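Local coordinates for protein gigastasin (Haementeria ghilianii, PDB 5UBM) that probably inhibits serine proteases, as other antistasin-family proteins from leeches do, at residues L20-L34 with Y59-C71. Numbering follows the deposited sequence.
Sequences LPKCQKQEDCGSWDL and YQRDKYGCRKCLC
Y64 is the side chain that L20 and P21 pack against closely, and this is the tight part of the contact. L20 brings its CD2 branch against the root of the tyrosine, 3.6 Å from Y64 CB, while P21 meets the far end, its CD 3.6 Å from Y64 CE1. L34 CD2 sits more loosely over one face of the ring; its other methyl, CD1, reaches 4.2 Å from C66 SG. With CG turned away from the carbonyl carbon (chi1 -42°), the ring swings out of the D62–G65 turn toward 20–34. Cut back to an alanine here, the side chain would probably leave L20 CD2 and the P21 ring without the surface they rest on.

The D33 end is looser and more polar. D33 OD2 lies 3.5 Å from K68 CG but 5.7 Å from K68 NZ, so acid and amine do not pair. D62 OD2 is 3.9 Å from that same D33 oxygen, a probably unfavourable approach of like charges. D62 spends its other oxygen within its own turn, OD1 accepting from C66 N (2.6 Å).

The contact packs the N-terminal segment, with its disulfides C23–C36 and C29–C43, onto the cystine-rich antistasin-like domain. The backbone of D33 hydrogen-bonds to R46, whose NH2 also hydrogen-bonds to L34 O. Disulfide C66–C45 fastens the turn between strands 59–61 and 67–68 to strand 44–45, which pairs with strand 34–35 beyond helix 26–29.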
loop_
_atom_site.group_PDB
_atom_site.type_symbol
_atom_site.label_atom_id
_atom_site.label_comp_id
_atom_site.label_asym_id
_atom_site.label_seq_id
_atom_site.Cartn_x
_atom_site.Cartn_y
_atom_site.Cartn_z
ATOM N N LEU C 20 34.250 21.371 22.402
ATOM C CA LEU C 20 33.812 20.050 21.966
ATOM C C LEU C 20 33.550 19.121 23.148
ATOM O O LEU C 20 34.284 19.150 24.137
ATOM C CB LEU C 20 34.850 19.428 21.030
ATOM C CG LEU C 20 34.973 20.080 19.654
ATOM C CD1 LEU C 20 36.145 19.498 18.880
ATOM C CD2 LEU C 20 33.678 19.916 18.879
ATOM N N PRO C 21 32.494 18.297 23.047
ATOM C CA PRO C 21 32.129 17.338 24.093
ATOM C C PRO C 21 32.793 15.979 23.895
ATOM O O PRO C 21 33.094 15.607 22.761
ATOM C CB PRO C 21 30.603 17.222 23.946
ATOM C CG PRO C 21 30.240 17.984 22.661
ATOM C CD PRO C 21 31.518 18.281 21.947
ATOM N N LYS C 22 33.023 15.252 24.985
ATOM C CA LYS C 22 33.557 13.899 24.893
ATOM C C LYS C 22 32.514 12.973 24.275
ATOM O O LYS C 22 31.321 13.108 24.540
ATOM C CB LYS C 22 33.981 13.396 26.260
ATOM N N CYS C 23 32.961 12.035 23.448
ATOM C CA CYS C 23 32.033 11.165 22.737
ATOM C C CYS C 23 32.279 9.686 23.023
ATOM O O CYS C 23 33.386 9.187 22.841
ATOM C CB CYS C 23 32.115 11.422 21.228
ATOM S SG CYS C 23 33.760 11.201 20.500
ATOM N N GLN C 24 31.245 8.987 23.478
ATOM C CA GLN C 24 31.319 7.536 23.590
ATOM C C GLN C 24 30.864 6.920 22.271
ATOM O O GLN C 24 31.484 5.990 21.757
ATOM C CB GLN C 24 30.471 7.035 24.751
ATOM N N LYS C 25 29.779 7.460 21.723
ATOM C CA LYS C 25 29.282 7.065 20.411
ATOM C C LYS C 25 28.891 8.313 19.629
ATOM O O LYS C 25 29.018 9.427 20.135
ATOM C CB LYS C 25 28.101 6.121 20.545
ATOM N N GLN C 26 28.419 8.127 18.400
ATOM C CA GLN C 26 28.016 9.250 17.558
ATOM C C GLN C 26 26.870 10.039 18.191
ATOM O O GLN C 26 26.799 11.260 18.061
ATOM C CB GLN C 26 27.609 8.759 16.166
ATOM C CG GLN C 26 27.025 9.838 15.260
ATOM C CD GLN C 26 28.027 10.930 14.929
ATOM O OE1 GLN C 26 29.150 10.651 14.507
ATOM N NE2 GLN C 26 27.626 12.182 15.125
ATOM N N GLU C 27 25.986 9.332 18.889
ATOM C CA GLU C 27 24.821 9.948 19.519
ATOM C C GLU C 27 25.204 11.025 20.532
ATOM O O GLU C 27 24.444 11.964 20.765
ATOM C CB GLU C 27 23.962 8.879 20.191
ATOM N N ASP C 28 26.385 10.890 21.129
ATOM C CA ASP C 28 26.823 11.806 22.177
ATOM C C ASP C 28 27.241 13.171 21.637
ATOM O O ASP C 28 27.126 14.179 22.335
ATOM C CB ASP C 28 27.979 11.188 22.966
ATOM C CG ASP C 28 27.539 10.012 23.814
ATOM O OD1 ASP C 28 26.582 10.171 24.601
ATOM O OD2 ASP C 28 28.142 8.927 23.689
ATOM N N CYS C 29 27.726 13.201 20.398
ATOM C CA CYS C 29 28.196 14.441 19.785
ATOM C C CYS C 29 27.030 15.392 19.527
ATOM O O CYS C 29 27.203 16.613 19.500
ATOM C CB CYS C 29 28.939 14.146 18.483
ATOM S SG CYS C 29 30.021 12.699 18.563
ATOM N N GLY C 30 25.843 14.824 19.331
ATOM C CA GLY C 30 24.621 15.599 19.222
ATOM C C GLY C 30 24.463 16.357 17.921
ATOM O O GLY C 30 23.584 17.208 17.797
ATOM N N SER C 31 25.311 16.052 16.946
ATOM C CA SER C 31 25.250 16.725 15.656
ATOM C C SER C 31 25.885 15.866 14.576
ATOM O O SER C 31 26.897 15.209 14.820
ATOM C CB SER C 31 25.946 18.084 15.723
ATOM O OG SER C 31 25.927 18.726 14.461
ATOM N N TRP C 32 25.293 15.869 13.384
ATOM C CA TRP C 32 25.833 15.089 12.275
ATOM C C TRP C 32 27.006 15.807 11.616
ATOM O O TRP C 32 27.649 15.268 10.717
ATOM C CB TRP C 32 24.746 14.788 11.240
ATOM C CG TRP C 32 23.697 13.848 11.747
ATOM C CD1 TRP C 32 22.391 14.143 12.016
ATOM C CD2 TRP C 32 23.872 12.465 12.073
ATOM N NE1 TRP C 32 21.742 13.026 12.483
ATOM C CE2 TRP C 32 22.628 11.982 12.525
ATOM C CE3 TRP C 32 24.957 11.587 12.022
ATOM C CZ2 TRP C 32 22.439 10.657 12.923
ATOM C CZ3 TRP C 32 24.769 10.274 12.419
ATOM C CH2 TRP C 32 23.519 9.821 12.859
ATOM N N ASP C 33 27.282 17.023 12.074
ATOM C CA ASP C 33 28.452 17.767 11.622
ATOM C C ASP C 33 29.704 17.322 12.372
ATOM O O ASP C 33 30.785 17.862 12.155
ATOM C CB ASP C 33 28.238 19.268 11.808
ATOM C CG ASP C 33 27.052 19.787 11.025
ATOM O OD1 ASP C 33 26.833 19.306 9.892
ATOM O OD2 ASP C 33 26.339 20.672 11.545
ATOM N N LEU C 34 29.548 16.339 13.257
ATOM C CA LEU C 34 30.643 15.860 14.095
ATOM C C LEU C 34 30.865 14.353 13.938
ATOM O O LEU C 34 29.978 13.630 13.487
ATOM C CB LEU C 34 30.377 16.200 15.567
ATOM C CG LEU C 34 30.620 17.632 16.064
ATOM C CD1 LEU C 34 29.575 18.607 15.549
ATOM C CD2 LEU C 34 30.666 17.671 17.583
ATOM N N TYR C 59 30.216 29.328 4.073
ATOM C CA TYR C 59 29.640 28.239 4.860
ATOM C C TYR C 59 29.231 28.718 6.249
ATOM O O TYR C 59 29.828 29.647 6.802
ATOM C CB TYR C 59 30.626 27.078 4.993
ATOM C CG TYR C 59 30.962 26.397 3.693
ATOM C CD1 TYR C 59 30.271 25.261 3.282
ATOM C CD2 TYR C 59 31.971 26.885 2.873
ATOM C CE1 TYR C 59 30.575 24.630 2.090
ATOM C CE2 TYR C 59 32.285 26.263 1.681
ATOM C CZ TYR C 59 31.584 25.137 1.292
ATOM O OH TYR C 59 31.892 24.516 0.102
ATOM N N GLN C 60 28.210 28.080 6.810
ATOM C CA GLN C 60 27.831 28.336 8.191
ATOM C C GLN C 60 28.656 27.458 9.120
ATOM O O GLN C 60 29.264 26.482 8.679
ATOM C CB GLN C 60 26.343 28.075 8.411
ATOM C CG GLN C 60 25.423 28.938 7.577
ATOM C CD GLN C 60 23.965 28.714 7.921
ATOM O OE1 GLN C 60 23.639 28.282 9.029
ATOM N NE2 GLN C 60 23.078 28.999 6.972
ATOM N N ARG C 61 28.676 27.805 10.404
ATOM C CA ARG C 61 29.345 26.978 11.404
ATOM C C ARG C 61 28.576 26.953 12.721
ATOM O O ARG C 61 27.909 27.921 13.083
ATOM C CB ARG C 61 30.781 27.461 11.624
ATOM C CG ARG C 61 31.700 27.110 10.464
ATOM C CD ARG C 61 33.067 27.758 10.553
ATOM N NE ARG C 61 33.756 27.662 9.268
ATOM C CZ ARG C 61 34.408 26.582 8.846
ATOM N NH1 ARG C 61 34.472 25.501 9.611
ATOM N NH2 ARG C 61 34.998 26.584 7.658
ATOM N N ASP C 62 28.674 25.835 13.431
ATOM C CA ASP C 62 27.895 25.628 14.648
ATOM C C ASP C 62 28.562 26.204 15.894
ATOM O O ASP C 62 29.530 26.957 15.805
ATOM C CB ASP C 62 27.625 24.136 14.849
ATOM C CG ASP C 62 28.855 23.283 14.604
ATOM O OD1 ASP C 62 29.981 23.814 14.715
ATOM O OD2 ASP C 62 28.691 22.080 14.297
ATOM N N LYS C 63 28.027 25.830 17.054
ATOM C CA LYS C 63 28.506 26.307 18.350
ATOM C C LYS C 63 29.987 26.012 18.560
ATOM O O LYS C 63 30.675 26.718 19.300
ATOM C CB LYS C 63 27.693 25.668 19.480
ATOM C CG LYS C 63 26.188 25.737 19.287
ATOM C CD LYS C 63 25.505 24.503 19.858
ATOM C CE LYS C 63 25.798 24.339 21.338
ATOM N NZ LYS C 63 25.295 25.492 22.133
ATOM N N TYR C 64 30.465 24.959 17.907
ATOM C CA TYR C 64 31.851 24.529 18.031
ATOM C C TYR C 64 32.686 25.075 16.876
ATOM O O TYR C 64 33.906 24.915 16.846
ATOM C CB TYR C 64 31.932 23.001 18.074
ATOM C CG TYR C 64 30.862 22.347 18.926
ATOM C CD1 TYR C 64 31.074 22.096 20.276
ATOM C CD2 TYR C 64 29.638 21.977 18.377
ATOM C CE1 TYR C 64 30.099 21.500 21.056
ATOM C CE2 TYR C 64 28.659 21.382 19.148
ATOM C CZ TYR C 64 28.894 21.145 20.486
ATOM O OH TYR C 64 27.921 20.551 21.254
ATOM N N GLY C 65 32.017 25.717 15.923
ATOM C CA GLY C 65 32.694 26.315 14.788
ATOM C C GLY C 65 33.010 25.324 13.686
ATOM O O GLY C 65 33.879 25.573 12.851
ATOM N N CYS C 66 32.307 24.195 13.684
ATOM C CA CYS C 66 32.493 23.186 12.649
ATOM C C CYS C 66 31.730 23.581 11.395
ATOM O O CYS C 66 30.632 24.128 11.479
ATOM C CB CYS C 66 32.024 21.814 13.134
ATOM S SG CYS C 66 32.660 21.330 14.748
ATOM N N ARG C 67 32.308 23.296 10.234
ATOM C CA ARG C 67 31.679 23.654 8.969
ATOM C C ARG C 67 30.425 22.825 8.700
ATOM O O ARG C 67 30.480 21.595 8.636
ATOM C CB ARG C 67 32.664 23.485 7.812
ATOM C CG ARG C 67 32.185 24.111 6.515
ATOM C CD ARG C 67 32.993 23.627 5.324
ATOM N NE ARG C 67 32.728 22.223 5.029
ATOM C CZ ARG C 67 33.207 21.579 3.968
ATOM N NH1 ARG C 67 33.977 22.216 3.097
ATOM N NH2 ARG C 67 32.914 20.299 3.779
ATOM N N LYS C 68 29.295 23.507 8.546
ATOM C CA LYS C 68 28.056 22.854 8.143
ATOM C C LYS C 68 28.007 22.721 6.628
ATOM O O LYS C 68 28.809 23.328 5.915
ATOM C CB LYS C 68 26.838 23.639 8.633
ATOM C CG LYS C 68 26.765 23.823 10.133
ATOM C CD LYS C 68 25.583 24.702 10.510
ATOM C CE LYS C 68 25.551 24.973 12.005
ATOM N NZ LYS C 68 24.504 25.961 12.380
ATOM N N CYS C 69 27.069 21.923 6.130
ATOM C CA CYS C 69 26.819 21.880 4.697
ATOM C C CYS C 69 25.593 22.731 4.391
ATOM O O CYS C 69 24.592 22.252 3.854
ATOM C CB CYS C 69 26.647 20.443 4.210
ATOM S SG CYS C 69 28.227 19.620 3.876
ATOM N N LEU C 70 25.695 24.004 4.761
ATOM C CA LEU C 70 24.631 24.978 4.583
ATOM C C LEU C 70 25.250 26.357 4.448
ATOM O O LEU C 70 26.103 26.736 5.250
ATOM C CB LEU C 70 23.655 24.945 5.759
ATOM C CG LEU C 70 22.469 25.908 5.688
ATOM C CD1 LEU C 70 21.548 25.543 4.532
ATOM C CD2 LEU C 70 21.705 25.924 7.006
ATOM N N CYS C 71 24.825 27.107 3.438
ATOM C CA CYS C 71 25.446 28.397 3.134
ATOM C C CYS C 71 24.877 29.537 3.982
ATOM O O CYS C 71 23.755 29.452 4.482
ATOM C CB CYS C 71 25.284 28.720 1.646
ATOM S SG CYS C 71 25.883 27.419 0.542
#